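Local coordinates for hypothetical protein TM1553 (Thermotoga maritima, PDB 1VRM) that belongs to the ApbE family and probably transfers FMN from FAD to target proteins, at residues L21-L26 / D51-T56; Y140-F145 / M153-V158; Y169-A174 / V189-D194. One frame throughout, in Å; residues are numbered along the deposited sequence. Where two conformers were deposited one is given.

In the fold
Three contacts follow one another along the chain, none nested in or crossing another. Contact 1 closes a loop of 24 residues holding strand 28-35 and the first part of helix 41-58, and ties that helix to edge strand 19-25 of the large antiparallel sheet. Contact 2 closes a seven-residue interval, the tip of hairpin 143-146/151-154, in a separate three-stranded sheet, its centre about 28 Å from that of either other contact. The chain then enters helix 166-181 and returns to the large sheet through strand 186-191, and contact 3 closes this 14-residue connection. Contacts 1 and 3 touch: Asp-51 pairs with Arg-173 and Met-52 packs on Leu-171, so the two helices share one layer on the large sheet.

Contact 1. Residues L21-L26 / D51-T56; sequences LRDFAL and DMKRIT
The hydroxyl of Thr-56 receives the backbone N-H of Leu-26, with 2.8 Å between Leu-26 N and Thr-56 OG1 and an N-H...O angle of 145°. That same hydroxyl spends its own proton inside the helix, where Thr-56 OG1 lies 2.7 Å from Met-52 O. A chi1 of -60° sets OG1 anti to the carbonyl carbon and beside its own backbone N, within range of both partners. Met-52 O accepts two donors, Thr-56 OG1 and the helical Thr-56 N, from opposite faces of its carbonyl plane. A second polar link runs from strand to helix through charge. Asp-23 OD1 and Lys-53 NZ are 3.7 Å apart, a long salt bridge, and water 1 spans them, donating to OD1 and accepting from NZ; Lys-53 has two deposited conformers, which leaves this link tentative. Asp-23 OD1 also takes the N-H of Phe-24 on its anti lone pair, 2.7 Å from Phe-24 N, which helps to fix the carboxylate.

Strand 19-25 is an edge strand of the antiparallel sheet, and helix 41-58 lies over it almost parallel, the short segments 15° apart. Where the strand ends, Leu-26 has positive phi and reaches toward the helix. Its CD2 lies 3.9 Å from Ile-55 CG2, while CD1 meets the methyl CE of Met-52, a selenomethionine here, at 4.0 Å, the two side chains crossing at about a right angle. Ala-25 brings its CB against Met-52 CB at 4.2 Å. Beyond these, Met-52 continues onto Leu-171 and Leu-26 onto Ala-170, both of helix 166-181.

Contact 2. Residues Y140-F145 / M153-V158; sequences YKNVLF and MVKNGV
Asn-142 and Asn-156 meet amide to amide, with 2.7 Å from Asn-156 ND2 to Asn-142 OD1. The N-H points almost straight at the oxygen and the oxygen lies in the plane of the donor amide, yet the donor sits 37° above the carbonyl plane of Asn-142, and the two amide planes are perpendicular. The other end of the Asn-142 amide is held by Gly-139 O, so both its polar atoms are engaged and its flip is well defined. Val-158 presses on the same side chain with CG1, 3.5 Å from Asn-142 CB.

Lys-155 places CG between its backbone N and carbonyl carbon, chi1 60°, the crowded position, and runs extended from there across Asn-142 at about a right angle. Its CG comes to 3.4 Å from Asn-142 O and its CE to 3.5 Å from Asn-142 OD1. At the tip, water 2 accepts from NZ and donates to Lys-141 O.

These residues flank an antiparallel beta hairpin of strands 143-146 and 151-154. Its Leu-144/Met-153 pair is hydrogen-bonded in both directions, and the neighbouring Val-143/Val-154 pair is non-hydrogen-bonded; Lys-155 N to Asn-142 O, 3.0 Å, continues the ladder. Just past the second strand the chain bends in a type I' turn, with Asn-156 and Gly-157 at its two central, positive-phi positions.

Leu-144 and the selenomethionine Met-153 lie side by side on one face, pointing the same way. Met-153 bends at chi3 (71°), bringing CE to 3.4 Å from Leu-144 CD1, tighter than usual van der Waals contact; Trp-78 touches both. On the reverse face Val-143 CG2 rests 4.4 Å from Val-154 CG1.

Contact 3. Residues Y169-A174 / V189-D194; sequences YALDRA and VEAGGD
Leu-171 divides its two methyls between the strands of a hairpin, CD2 against Val-189 and Ala-191, CD1 against Asp-194. Its CG is anti to the carbonyl carbon (chi1 -68°), and from there CD1 reaches Asp-194 CB at 3.5 Å, the two side chains crossing at about a right angle. The other methyl, CD2, lies 4.1 Å from Ala-191 CB; the Leu-171 and Val-189 side chains cross obliquely. For the deposited conformer of Val-189 that is given, CG1 is 3.4 Å from Leu-171 CD2, but a second conformer makes this tightness doubtful. One helical turn on from Leu-171, Ala-174 offers its CB to the other branch of the valine.

Ala-191 to Asp-194 form a type I' turn, closed by reciprocal backbone bonds, that joins strands 186-191 and 194-197 as a tight beta hairpin. The carboxylate of Asp-194 faces a different setting from its CB: OD1 accepts from Thr-232 N, and OD2 makes a weak hydrogen bond to an unidentified molecule, probably from the crystallisation liquor. Helix 166-181 runs nearly antiparallel to strand 186-191, which lies in the sheet between strands 28-35 and 194-197, while helix 41-58 packs alongside, Met-52 touching Val-189 and Ile-48 touching Ala-174.

Contact 1. Residues L21-L26 / D51-T56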
loop_
_atom_site.group_PDB
_atom_site.type_symbol
_atom_site.label_atom_id
_atom_site.label_comp_id
_atom_site.label_asym_id
_atom_site.label_seq_id
_atom_site.Cartn_x
_atom_site.Cartn_y
_atom_site.Cartn_z
ATOM N N LEU A 21 -5.944 8.854 -18.416
ATOM C CA LEU A 21 -7.172 8.169 -18.071
ATOM C C LEU A 21 -7.278 8.230 -16.537
ATOM O O LEU A 21 -6.356 7.743 -15.850
ATOM C CB LEU A 21 -7.155 6.737 -18.526
ATOM C CG LEU A 21 -8.380 5.816 -18.374
ATOM C CD1 LEU A 21 -9.599 6.395 -19.087
ATOM C CD2 LEU A 21 -8.097 4.450 -18.912
ATOM N N ARG A 22 -8.354 8.828 -16.009
ATOM C CA ARG A 22 -8.627 8.857 -14.562
ATOM C C ARG A 22 -9.863 8.096 -14.245
ATOM O O ARG A 22 -10.836 8.199 -14.970
ATOM C CB ARG A 22 -8.767 10.245 -14.024
ATOM C CG ARG A 22 -7.529 11.045 -14.144
ATOM C CD ARG A 22 -7.595 12.238 -13.318
ATOM N NE ARG A 22 -6.718 13.260 -13.811
ATOM C CZ ARG A 22 -6.363 14.354 -13.139
ATOM N NH1 ARG A 22 -6.812 14.566 -11.911
ATOM N NH2 ARG A 22 -5.568 15.233 -13.729
ATOM N N ASP A 23 -9.860 7.354 -13.140
ATOM C CA ASP A 23 -11.028 6.562 -12.726
ATOM C C ASP A 23 -10.835 6.241 -11.228
ATOM O O ASP A 23 -9.980 6.851 -10.561
ATOM C CB ASP A 23 -11.177 5.290 -13.576
ATOM C CG ASP A 23 -12.664 4.815 -13.704
ATOM O OD1 ASP A 23 -13.416 4.758 -12.682
ATOM O OD2 ASP A 23 -13.076 4.489 -14.835
ATOM N N PHE A 24 -11.647 5.299 -10.741
ATOM C CA PHE A 24 -11.652 4.890 -9.361
ATOM C C PHE A 24 -11.409 3.378 -9.365
ATOM O O PHE A 24 -12.098 2.602 -10.064
ATOM C CB PHE A 24 -12.971 5.312 -8.709
ATOM C CG PHE A 24 -13.124 6.797 -8.665
ATOM C CD1 PHE A 24 -12.597 7.509 -7.653
ATOM C CD2 PHE A 24 -13.734 7.479 -9.689
ATOM C CE1 PHE A 24 -12.694 8.908 -7.587
ATOM C CE2 PHE A 24 -13.822 8.897 -9.652
ATOM C CZ PHE A 24 -13.283 9.594 -8.601
ATOM N N ALA A 25 -10.413 2.970 -8.580
ATOM C CA ALA A 25 -10.105 1.564 -8.403
ATOM C C ALA A 25 -9.269 1.495 -7.143
ATOM O O ALA A 25 -8.742 2.520 -6.713
ATOM C CB ALA A 25 -9.331 1.019 -9.613
ATOM N N LEU A 26 -9.046 0.288 -6.642
ATOM C CA LEU A 26 -8.129 0.028 -5.533
ATOM C C LEU A 26 -8.514 0.854 -4.302
ATOM O O LEU A 26 -7.670 1.269 -3.501
ATOM C CB LEU A 26 -6.702 0.298 -5.993
ATOM C CG LEU A 26 -6.175 -0.505 -7.204
ATOM C CD1 LEU A 26 -4.958 0.119 -7.801
ATOM C CD2 LEU A 26 -5.909 -1.952 -6.734
ATOM N N ASP A 51 -6.831 -4.104 -15.431
ATOM C CA ASP A 51 -6.055 -4.894 -14.431
ATOM C C ASP A 51 -6.216 -4.324 -13.016
ATOM O O ASP A 51 -6.333 -5.066 -12.033
ATOM C CB ASP A 51 -4.610 -4.961 -14.828
ATOM C CG ASP A 51 -3.868 -6.046 -14.108
ATOM O OD1 ASP A 51 -4.313 -7.200 -14.233
ATOM O OD2 ASP A 51 -2.832 -5.749 -13.436
HETATM N N MSE A 52 -6.203 -3.005 -12.907
HETATM C CA MSE A 52 -6.362 -2.364 -11.585
HETATM C C MSE A 52 -7.711 -2.728 -10.972
HETATM O O MSE A 52 -7.805 -3.036 -9.767
HETATM C CB MSE A 52 -6.185 -0.847 -11.663
HETATM C CG MSE A 52 -4.795 -0.506 -11.959
HETATM SE SE MSE A 52 -4.728 1.507 -12.208
HETATM C CE MSE A 52 -3.239 1.874 -10.909
ATOM N N LYS A 53 -8.753 -2.700 -11.798
ATOM C CA LYS A 53 -10.081 -3.100 -11.338
ATOM C C LYS A 53 -10.137 -4.588 -11.010
ATOM O O LYS A 53 -10.716 -4.983 -9.985
ATOM C CB LYS A 53 -11.153 -2.712 -12.340
ATOM C CG LYS A 53 -11.308 -1.198 -12.473
ATOM C CD LYS A 53 -12.311 -0.839 -13.539
ATOM C CE LYS A 53 -12.630 0.647 -13.478
ATOM N NZ LYS A 53 -12.822 1.118 -12.082
ATOM N N ARG A 54 -9.514 -5.408 -11.830
ATOM C CA ARG A 54 -9.463 -6.841 -11.594
ATOM C C ARG A 54 -8.862 -7.154 -10.201
ATOM O O ARG A 54 -9.405 -7.910 -9.417
ATOM C CB ARG A 54 -8.621 -7.503 -12.660
ATOM C CG ARG A 54 -8.473 -9.006 -12.498
ATOM C CD ARG A 54 -7.516 -9.588 -13.503
ATOM N NE ARG A 54 -6.162 -9.164 -13.240
ATOM C CZ ARG A 54 -5.394 -9.729 -12.311
ATOM N NH1 ARG A 54 -5.858 -10.774 -11.609
ATOM N NH2 ARG A 54 -4.176 -9.276 -12.105
ATOM N N ILE A 55 -7.732 -6.544 -9.921
ATOM C CA ILE A 55 -7.014 -6.700 -8.641
ATOM C C ILE A 55 -7.907 -6.170 -7.495
ATOM O O ILE A 55 -7.953 -6.735 -6.404
ATOM C CB ILE A 55 -5.645 -5.959 -8.693
ATOM C CG1 ILE A 55 -4.760 -6.706 -9.654
ATOM C CG2 ILE A 55 -5.099 -5.727 -7.294
ATOM C CD1 ILE A 55 -3.554 -5.924 -10.022
ATOM N N THR A 56 -8.619 -5.066 -7.742
ATOM C CA THR A 56 -9.518 -4.485 -6.744
ATOM C C THR A 56 -10.515 -5.528 -6.216
ATOM O O THR A 56 -10.728 -5.632 -5.002
ATOM C CB THR A 56 -10.300 -3.269 -7.288
ATOM O OG1 THR A 56 -9.377 -2.246 -7.693
ATOM C CG2 THR A 56 -11.183 -2.669 -6.219
HETATM O O HOH W 1 -14.659 2.758 -11.174
#

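Contact 2. Residues Y140-F145 / M153-V158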
loop_
_atom_site.group_PDB
_atom_site.type_symbol
_atom_site.label_atom_id
_atom_site.label_comp_id
_atom_site.label_asym_id
_atom_site.label_seq_id
_atom_site.Cartn_x
_atom_site.Cartn_y
_atom_site.Cartn_z
ATOM N N TYR A 140 0.842 -12.462 11.448
ATOM C CA TYR A 140 1.127 -13.105 10.137
ATOM C C TYR A 140 1.542 -14.553 10.237
ATOM O O TYR A 140 1.406 -15.311 9.276
ATOM C CB TYR A 140 2.196 -12.350 9.349
ATOM C CG TYR A 140 3.569 -12.436 9.928
ATOM C CD1 TYR A 140 3.947 -11.629 11.005
ATOM C CD2 TYR A 140 4.516 -13.320 9.398
ATOM C CE1 TYR A 140 5.256 -11.691 11.537
ATOM C CE2 TYR A 140 5.791 -13.409 9.941
ATOM C CZ TYR A 140 6.143 -12.595 10.993
ATOM O OH TYR A 140 7.422 -12.690 11.508
ATOM N N LYS A 141 2.095 -14.946 11.372
ATOM C CA LYS A 141 2.500 -16.337 11.555
ATOM C C LYS A 141 1.328 -17.327 11.556
ATOM O O LYS A 141 1.529 -18.541 11.485
ATOM C CB LYS A 141 3.356 -16.490 12.813
ATOM C CG LYS A 141 4.683 -15.731 12.732
ATOM C CD LYS A 141 5.418 -15.788 14.078
ATOM C CE LYS A 141 6.726 -15.028 14.018
ATOM N NZ LYS A 141 7.498 -15.206 15.286
ATOM N N ASN A 142 0.097 -16.812 11.608
ATOM C CA ASN A 142 -1.115 -17.620 11.555
ATOM C C ASN A 142 -1.531 -17.965 10.134
ATOM O O ASN A 142 -2.524 -18.638 9.932
ATOM C CB ASN A 142 -2.243 -16.914 12.285
ATOM C CG ASN A 142 -1.990 -16.821 13.745
ATOM O OD1 ASN A 142 -1.910 -17.856 14.450
ATOM N ND2 ASN A 142 -1.837 -15.588 14.247
ATOM N N VAL A 143 -0.820 -17.441 9.138
ATOM C CA VAL A 143 -1.070 -17.844 7.745
ATOM C C VAL A 143 -0.095 -18.939 7.371
ATOM O O VAL A 143 1.133 -18.702 7.381
ATOM C CB VAL A 143 -0.865 -16.682 6.790
ATOM C CG1 VAL A 143 -1.298 -17.076 5.347
ATOM C CG2 VAL A 143 -1.653 -15.455 7.297
ATOM N N LEU A 144 -0.632 -20.112 7.051
ATOM C CA LEU A 144 0.184 -21.301 6.736
ATOM C C LEU A 144 0.098 -21.588 5.254
ATOM O O LEU A 144 -0.943 -21.342 4.614
ATOM C CB LEU A 144 -0.321 -22.512 7.503
ATOM C CG LEU A 144 -0.529 -22.293 9.007
ATOM C CD1 LEU A 144 -0.934 -23.589 9.688
ATOM C CD2 LEU A 144 0.705 -21.692 9.651
ATOM N N PHE A 145 1.209 -22.116 4.720
ATOM C CA PHE A 145 1.369 -22.350 3.292
ATOM C C PHE A 145 1.678 -23.799 3.005
ATOM O O PHE A 145 2.453 -24.414 3.725
ATOM C CB PHE A 145 2.522 -21.494 2.781
ATOM C CG PHE A 145 2.266 -20.030 2.900
ATOM C CD1 PHE A 145 1.523 -19.398 1.949
ATOM C CD2 PHE A 145 2.750 -19.292 3.961
ATOM C CE1 PHE A 145 1.248 -18.028 2.043
ATOM C CE2 PHE A 145 2.503 -17.914 4.069
ATOM C CZ PHE A 145 1.725 -17.296 3.121
HETATM N N MSE A 153 -3.838 -21.757 4.571
HETATM C CA MSE A 153 -4.767 -21.917 5.686
HETATM C C MSE A 153 -4.559 -20.760 6.616
HETATM O O MSE A 153 -3.420 -20.363 6.865
HETATM C CB MSE A 153 -4.574 -23.242 6.435
HETATM C CG MSE A 153 -5.469 -23.252 7.681
HETATM SE SE MSE A 153 -5.622 -25.050 8.371
HETATM C CE MSE A 153 -3.836 -25.200 9.023
ATOM N N VAL A 154 -5.672 -20.264 7.165
ATOM C CA VAL A 154 -5.620 -19.244 8.229
ATOM C C VAL A 154 -6.062 -19.886 9.536
ATOM O O VAL A 154 -7.153 -20.440 9.591
ATOM C CB VAL A 154 -6.427 -17.980 7.950
ATOM C CG1 VAL A 154 -5.727 -17.144 6.904
ATOM C CG2 VAL A 154 -7.897 -18.257 7.552
ATOM N N LYS A 155 -5.163 -19.879 10.538
ATOM C CA LYS A 155 -5.497 -20.367 11.860
ATOM C C LYS A 155 -5.759 -19.233 12.853
ATOM O O LYS A 155 -5.512 -18.043 12.585
ATOM C CB LYS A 155 -4.433 -21.296 12.411
ATOM C CG LYS A 155 -3.130 -20.748 12.554
ATOM C CD LYS A 155 -2.181 -21.770 13.210
ATOM C CE LYS A 155 -0.891 -21.090 13.619
ATOM N NZ LYS A 155 -0.055 -21.970 14.487
ATOM N N ASN A 156 -6.317 -19.624 14.006
ATOM C CA ASN A 156 -6.610 -18.696 15.091
ATOM C C ASN A 156 -7.544 -17.577 14.674
ATOM O O ASN A 156 -7.594 -16.519 15.316
ATOM C CB ASN A 156 -5.322 -18.138 15.694
ATOM C CG ASN A 156 -4.558 -19.194 16.450
ATOM O OD1 ASN A 156 -5.160 -19.958 17.201
ATOM N ND2 ASN A 156 -3.266 -19.286 16.225
ATOM N N GLY A 157 -8.355 -17.825 13.662
ATOM C CA GLY A 157 -9.381 -16.901 13.249
ATOM C C GLY A 157 -8.841 -15.671 12.569
ATOM O O GLY A 157 -9.579 -14.691 12.379
ATOM N N VAL A 158 -7.610 -15.707 12.085
ATOM C CA VAL A 158 -7.087 -14.487 11.446
ATOM C C VAL A 158 -7.773 -14.267 10.094
ATOM O O VAL A 158 -8.240 -15.215 9.445
ATOM C CB VAL A 158 -5.573 -14.417 11.281
ATOM C CG1 VAL A 158 -4.829 -14.565 12.573
ATOM C CG2 VAL A 158 -5.104 -15.394 10.272
HETATM O O HOH W 2 1.976 -19.945 14.217
#

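Contact 3. Residues Y169-A174 / V189-D194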
loop_
_atom_site.group_PDB
_atom_site.type_symbol
_atom_site.label_atom_id
_atom_site.label_comp_id
_atom_site.label_asym_id
_atom_site.label_seq_id
_atom_site.Cartn_x
_atom_site.Cartn_y
_atom_site.Cartn_z
ATOM N N TYR A 169 1.320 -3.416 -5.650
ATOM C CA TYR A 169 1.283 -4.564 -6.536
ATOM C C TYR A 169 0.636 -4.204 -7.890
ATOM O O TYR A 169 1.195 -4.499 -8.948
ATOM C CB TYR A 169 0.518 -5.677 -5.837
ATOM C CG TYR A 169 0.296 -6.857 -6.744
ATOM C CD1 TYR A 169 1.369 -7.615 -7.163
ATOM C CD2 TYR A 169 -0.959 -7.203 -7.215
ATOM C CE1 TYR A 169 1.212 -8.693 -8.010
ATOM C CE2 TYR A 169 -1.123 -8.294 -8.095
ATOM C CZ TYR A 169 -0.053 -9.026 -8.466
ATOM O OH TYR A 169 -0.166 -10.118 -9.334
ATOM N N ALA A 170 -0.539 -3.579 -7.811
ATOM C CA ALA A 170 -1.284 -3.160 -9.021
ATOM C C ALA A 170 -0.423 -2.186 -9.838
ATOM O O ALA A 170 -0.399 -2.250 -11.097
ATOM C CB ALA A 170 -2.553 -2.531 -8.652
ATOM N N LEU A 171 0.272 -1.286 -9.155
ATOM C CA LEU A 171 1.095 -0.305 -9.864
ATOM C C LEU A 171 2.253 -0.966 -10.591
ATOM O O LEU A 171 2.603 -0.560 -11.681
ATOM C CB LEU A 171 1.610 0.804 -8.965
ATOM C CG LEU A 171 0.468 1.711 -8.476
ATOM C CD1 LEU A 171 0.961 2.586 -7.316
ATOM C CD2 LEU A 171 -0.103 2.562 -9.562
ATOM N N ASP A 172 2.901 -1.911 -9.936
ATOM C CA ASP A 172 3.980 -2.650 -10.573
ATOM C C ASP A 172 3.439 -3.436 -11.797
ATOM O O ASP A 172 4.059 -3.430 -12.844
ATOM C CB ASP A 172 4.674 -3.562 -9.586
ATOM C CG ASP A 172 5.534 -2.785 -8.600
ATOM O OD1 ASP A 172 5.948 -1.621 -8.935
ATOM O OD2 ASP A 172 5.772 -3.318 -7.477
ATOM N N ARG A 173 2.285 -4.088 -11.646
ATOM C CA ARG A 173 1.643 -4.765 -12.780
ATOM C C ARG A 173 1.316 -3.789 -13.911
ATOM O O ARG A 173 1.513 -4.095 -15.092
ATOM C CB ARG A 173 0.387 -5.486 -12.349
ATOM C CG ARG A 173 0.780 -6.865 -11.852
ATOM C CD ARG A 173 -0.369 -7.754 -11.705
ATOM N NE ARG A 173 -1.181 -7.830 -12.908
ATOM C CZ ARG A 173 -1.047 -8.714 -13.876
ATOM N NH1 ARG A 173 -0.122 -9.668 -13.793
ATOM N NH2 ARG A 173 -1.880 -8.678 -14.919
ATOM N N ALA A 174 0.826 -2.629 -13.557
ATOM C CA ALA A 174 0.480 -1.626 -14.544
ATOM C C ALA A 174 1.677 -1.271 -15.420
ATOM O O ALA A 174 1.544 -1.203 -16.641
ATOM C CB ALA A 174 -0.122 -0.407 -13.891
ATOM N N VAL A 189 1.878 5.712 -13.547
ATOM C CA VAL A 189 0.579 5.362 -13.012
ATOM C C VAL A 189 0.526 5.763 -11.554
ATOM O O VAL A 189 1.531 5.611 -10.851
ATOM C CB VAL A 189 0.310 3.872 -13.109
ATOM C CG1 VAL A 189 -1.124 3.549 -12.689
ATOM C CG2 VAL A 189 0.590 3.355 -14.525
ATOM N N GLU A 190 -0.630 6.221 -11.113
ATOM C CA GLU A 190 -0.811 6.720 -9.748
ATOM C C GLU A 190 -2.077 6.082 -9.201
ATOM O O GLU A 190 -3.063 5.919 -9.927
ATOM C CB GLU A 190 -0.954 8.230 -9.785
ATOM C CG GLU A 190 -0.997 8.899 -8.464
ATOM C CD GLU A 190 -1.060 10.418 -8.603
ATOM O OE1 GLU A 190 -0.966 10.920 -9.746
ATOM O OE2 GLU A 190 -1.215 11.097 -7.563
ATOM N N ALA A 191 -2.023 5.725 -7.923
ATOM C CA ALA A 191 -3.209 5.252 -7.208
ATOM C C ALA A 191 -3.107 5.798 -5.816
ATOM O O ALA A 191 -2.156 5.508 -5.097
ATOM C CB ALA A 191 -3.294 3.756 -7.226
ATOM N N GLY A 192 -4.055 6.641 -5.461
ATOM C CA GLY A 192 -4.111 7.205 -4.123
ATOM C C GLY A 192 -2.780 7.756 -3.653
ATOM O O GLY A 192 -2.317 7.476 -2.519
ATOM N N GLY A 193 -2.129 8.522 -4.489
ATOM C CA GLY A 193 -0.834 9.096 -3.966
ATOM C C GLY A 193 0.372 8.112 -3.811
ATOM O O GLY A 193 1.356 8.313 -3.040
ATOM N N ASP A 194 0.247 6.972 -4.449
ATOM C CA ASP A 194 1.379 6.083 -4.766
ATOM C C ASP A 194 1.611 6.220 -6.269
ATOM O O ASP A 194 0.655 6.280 -7.047
ATOM C CB ASP A 194 1.069 4.648 -4.435
ATOM C CG ASP A 194 0.841 4.412 -2.911
ATOM O OD1 ASP A 194 1.047 5.361 -2.118
ATOM O OD2 ASP A 194 0.460 3.273 -2.548
#